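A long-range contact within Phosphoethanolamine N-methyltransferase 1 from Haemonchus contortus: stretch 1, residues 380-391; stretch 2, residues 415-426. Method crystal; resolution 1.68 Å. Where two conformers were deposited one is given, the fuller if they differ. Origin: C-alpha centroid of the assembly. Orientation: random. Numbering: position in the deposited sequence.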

# COMPACT_ATOMS: atom_id res chain seq x y z
N LEU A 380 -6.10 8.38 18.53
CA LEU A 380 -7.39 8.38 17.82
C LEU A 380 -8.16 9.68 17.97
O LEU A 380 -8.49 10.34 16.99
N LEU A 381 -8.46 10.05 19.22
CA LEU A 381 -9.21 11.28 19.50
C LEU A 381 -8.40 12.51 19.11
O LEU A 381 -8.97 13.53 18.70
N ALA A 382 -7.08 12.41 19.22
CA ALA A 382 -6.20 13.54 18.95
C ALA A 382 -6.20 13.94 17.47
O ALA A 382 -6.08 15.12 17.15
N THR A 383 -6.35 12.96 16.58
CA THR A 383 -6.18 13.20 15.15
C THR A 383 -7.45 13.09 14.30
O THR A 383 -7.49 13.59 13.17
N CYS A 384 -8.48 12.43 14.83
CA CYS A 384 -9.71 12.19 14.07
C CYS A 384 -10.90 12.98 14.60
O CYS A 384 -10.96 13.29 15.80
N ASP A 385 -11.86 13.28 13.73
CA ASP A 385 -13.08 13.96 14.17
C ASP A 385 -14.19 12.99 14.60
O ASP A 385 -14.11 11.79 14.33
N ASP A 386 -15.20 13.53 15.27
CA ASP A 386 -16.32 12.72 15.74
C ASP A 386 -16.97 11.90 14.64
O ASP A 386 -17.26 10.72 14.83
N GLU A 387 -17.22 12.53 13.50
CA GLU A 387 -17.86 11.85 12.39
C GLU A 387 -17.13 10.56 12.00
O GLU A 387 -17.77 9.54 11.80
N SER A 388 -15.80 10.60 11.92
CA SER A 388 -15.01 9.42 11.56
C SER A 388 -14.99 8.38 12.67
O SER A 388 -15.06 7.18 12.43
N ILE A 389 -14.86 8.85 13.90
CA ILE A 389 -14.80 7.95 15.04
C ILE A 389 -16.13 7.21 15.21
O ILE A 389 -16.16 6.01 15.45
N ASN A 390 -17.23 7.93 15.06
CA ASN A 390 -18.55 7.32 15.16
C ASN A 390 -18.75 6.19 14.16
O ASN A 390 -19.53 5.27 14.40
N SER A 391 -18.04 6.24 13.04
CA SER A 391 -18.24 5.26 11.98
C SER A 391 -17.40 4.00 12.18
O SER A 391 -17.49 3.06 11.40
N SER A 415 -14.84 15.84 29.52
CA SER A 415 -14.97 16.15 28.11
C SER A 415 -14.66 14.94 27.24
O SER A 415 -15.34 14.68 26.25
N VAL A 416 -13.62 14.19 27.60
CA VAL A 416 -13.22 12.99 26.87
C VAL A 416 -14.36 11.97 26.84
O VAL A 416 -14.65 11.37 25.81
N ARG A 417 -15.00 11.78 27.99
CA ARG A 417 -16.14 10.89 28.08
C ARG A 417 -17.25 11.34 27.14
O ARG A 417 -17.88 10.54 26.47
N GLN A 418 -17.47 12.65 27.09
CA GLN A 418 -18.57 13.17 26.29
C GLN A 418 -18.33 13.02 24.79
O GLN A 418 -19.27 12.76 24.04
N ARG A 419 -17.08 13.15 24.34
CA ARG A 419 -16.77 12.89 22.95
C ARG A 419 -17.08 11.44 22.60
O ARG A 419 -17.80 11.17 21.64
N MSE A 420 -16.54 10.52 23.38
CA MSE A 420 -16.68 9.10 23.11
C MSE A 420 -18.11 8.60 23.28
O MSE A 420 -18.55 7.68 22.58
N THR A 421 -18.83 9.19 24.23
CA THR A 421 -20.25 8.89 24.42
C THR A 421 -21.08 9.42 23.25
O THR A 421 -22.07 8.81 22.86
N THR A 422 -20.64 10.53 22.67
CA THR A 422 -21.30 11.08 21.48
C THR A 422 -21.03 10.20 20.26
O THR A 422 -21.87 10.06 19.37
N CYS A 423 -19.85 9.59 20.23
CA CYS A 423 -19.43 8.77 19.11
C CYS A 423 -19.80 7.31 19.30
O CYS A 423 -19.33 6.44 18.57
N GLY A 424 -20.63 7.04 20.30
CA GLY A 424 -21.26 5.74 20.43
C GLY A 424 -20.61 4.75 21.38
O GLY A 424 -20.97 3.58 21.39
N PHE A 425 -19.66 5.21 22.19
CA PHE A 425 -19.00 4.28 23.10
C PHE A 425 -19.74 4.17 24.42
O PHE A 425 -20.52 5.04 24.80
N LYS A 426 -19.49 3.07 25.12
CA LYS A 426 -20.12 2.78 26.40
C LYS A 426 -19.08 2.20 27.35
O LYS A 426 -18.03 1.75 26.90

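The end of a helix leaves carbonyl groups without helical partners, and an arginine within reach is well suited to collect them. The contact between residues 380-391 and 415-426 of this methyltransferase illustrates the principle, with Arg419 gathering acceptors from the end of one short helix, the turn after it and the start of the next.

Leu380 points its CA-to-CB bond toward the second stretch but stays out of contact. Leu381, also directed toward it, makes the first real packing. With chi1 m and chi2 t, its branched end reaches the helix 415-422: Leu381 CD1 lies 4.0 Å from Val416 CG1 (chi1 t), and Leu381 CD2 lies 4.1 Å from CG of the selenomethionine Met420. Its backbone contributes as well, because Leu381 O accepts a hydrogen bond from Arg419 NH1 at 2.9 Å. Ala382 and Thr383 point away and take no part.

At Cys384 the chain leaves helical geometry. Its side chain, chi1 m, is set sideways, and it is the carbonyl that matters here: Arg419 NH2 donates to Cys384 O at 3.1 Å. Asp385 turns away from the partner and serves its own stretch instead, capping the next helix as Asp385 OD1 accepts from Ser388 N at 3.0 Å.

Asp386 leaves the backbone sideways, yet with chi1 m its carboxylate comes nearer the second stretch. Asp386 OD1 receives Arg419 NE at 3.0 Å and Arg419 NH2 at 3.1 Å, hydrogen bonds that form part of a salt bridge. Arg419 (m, t, p, then chi4 -167°) thus presents the edge of its guanidinium to Asp386 OD1, Leu381 O and Cys384 O, so that charge pairing and carbonyl recognition are satisfied in one plane. The same Asp386 OD1 lies 3.3 Å from SG of Cys423, whose chi1 is m.

Glu387 and Ser388 point away. Ile389, buried and directed toward the partner with chi1 m and chi2 t, supplies the apolar counterpart to this polar cluster. Ile389 CG2 packs 3.9 Å from Cys423 CB and 3.6 Å from Phe425 CE2, meeting the phenylalanine ring at its edge; Ile389 CD1 lies 3.7 Å from Arg419 NH2.

Asn390 is where the backbones come closest in register, with Asn390 CA 4.3 Å from Cys423 CA. The side chain, chi1 t, starts sideways and ends nearer the partner, and Asn390 CB is 4.2 Å from Cys423 CB. Ser391 points away and makes no contact, Ser391 OG being hydrogen-bonded to Ser388 O at 2.6 Å, so the contact ends with Asn390.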

# COMPACT_ATOMS: atom_id res chain seq x y z
CB LEU A 380 -8.26 7.21 18.27
CG LEU A 380 -9.60 7.09 17.52
CD1 LEU A 380 -9.39 6.59 16.09
CD2 LEU A 380 -10.56 6.18 18.28
CB LEU A 381 -9.59 11.35 20.97
CG LEU A 381 -10.13 10.08 21.64
CD1 LEU A 381 -10.49 10.35 23.09
CD2 LEU A 381 -11.33 9.56 20.90
CB ALA A 382 -4.79 13.20 19.41
CB THR A 383 -5.10 12.28 14.54
OG1 THR A 383 -5.58 10.93 14.51
CG2 THR A 383 -3.82 12.34 15.35
CB CYS A 384 -10.06 10.71 14.10
SG CYS A 384 -8.74 9.64 13.52
CB ASP A 385 -13.59 14.98 13.13
CG ASP A 385 -13.99 14.35 11.81
OD1 ASP A 385 -14.09 13.10 11.73
OD2 ASP A 385 -14.24 15.10 10.85
CB ASP A 386 -17.38 13.61 16.40
CG ASP A 386 -16.97 14.09 17.76
OD1 ASP A 386 -16.00 13.53 18.32
OD2 ASP A 386 -17.63 15.02 18.28
CB GLU A 387 -18.02 12.79 11.19
CG GLU A 387 -18.71 12.15 10.00
CD GLU A 387 -19.37 13.15 9.07
OE1 GLU A 387 -19.76 14.25 9.54
OE2 GLU A 387 -19.50 12.85 7.86
CB SER A 388 -13.56 9.81 11.24
OG SER A 388 -13.47 10.52 10.02
CB ILE A 389 -14.42 8.69 16.34
CG1 ILE A 389 -13.00 9.25 16.21
CG2 ILE A 389 -14.52 7.76 17.53
CD1 ILE A 389 -12.51 9.99 17.44
CB ASN A 390 -19.64 8.38 15.00
CG ASN A 390 -21.01 7.85 15.31
OD1 ASN A 390 -21.27 7.39 16.43
ND2 ASN A 390 -21.91 7.90 14.34
CB SER A 391 -17.94 5.87 10.62
OG SER A 391 -16.62 6.37 10.58
CB SER A 415 -14.05 17.31 27.76
OG SER A 415 -14.42 17.90 26.54
CB VAL A 416 -11.97 12.36 27.49
CG1 VAL A 416 -11.66 11.03 26.84
CG2 VAL A 416 -10.79 13.29 27.33
CB ARG A 417 -16.65 10.84 29.52
CG ARG A 417 -15.60 10.36 30.48
CD ARG A 417 -15.98 10.58 31.93
NE ARG A 417 -14.93 10.05 32.80
CZ ARG A 417 -14.73 8.76 33.01
NH1 ARG A 417 -15.51 7.86 32.43
NH2 ARG A 417 -13.75 8.36 33.81
CB GLN A 418 -18.86 14.62 26.68
CG GLN A 418 -19.44 14.76 28.09
CD GLN A 418 -19.88 16.17 28.42
OE1 GLN A 418 -19.81 17.07 27.58
NE2 GLN A 418 -20.32 16.37 29.66
CB ARG A 419 -15.30 13.19 22.63
CG ARG A 419 -15.02 14.64 22.27
CD ARG A 419 -13.69 14.76 21.53
NE ARG A 419 -13.78 14.27 20.16
CZ ARG A 419 -12.73 14.03 19.37
NH1 ARG A 419 -11.50 14.23 19.82
NH2 ARG A 419 -12.92 13.58 18.14
CB MSE A 420 -15.73 8.28 23.98
CG MSE A 420 -14.26 8.41 23.59
SE MSE A 420 -13.14 7.24 24.64
CE MSE A 420 -13.84 5.54 24.01
CB THR A 421 -20.77 9.43 25.78
OG1 THR A 421 -20.31 8.57 26.84
CG2 THR A 421 -22.28 9.47 25.82
CB THR A 422 -20.83 12.52 21.19
OG1 THR A 422 -21.09 13.35 22.33
CG2 THR A 422 -21.56 13.10 19.99
CB CYS A 423 -17.94 8.95 18.85
SG CYS A 423 -17.54 10.63 18.34
CB PHE A 425 -17.54 4.68 23.33
CG PHE A 425 -16.69 4.55 22.11
CD1 PHE A 425 -16.18 3.31 21.74
CD2 PHE A 425 -16.41 5.65 21.33
CE1 PHE A 425 -15.39 3.19 20.61
CE2 PHE A 425 -15.63 5.53 20.19
CZ PHE A 425 -15.12 4.30 19.83
CB LYS A 426 -21.27 1.78 26.22
CG LYS A 426 -22.52 2.37 25.59
CD LYS A 426 -23.43 1.28 25.03
CE LYS A 426 -23.19 -0.04 25.75
NZ LYS A 426 -24.23 -1.06 25.41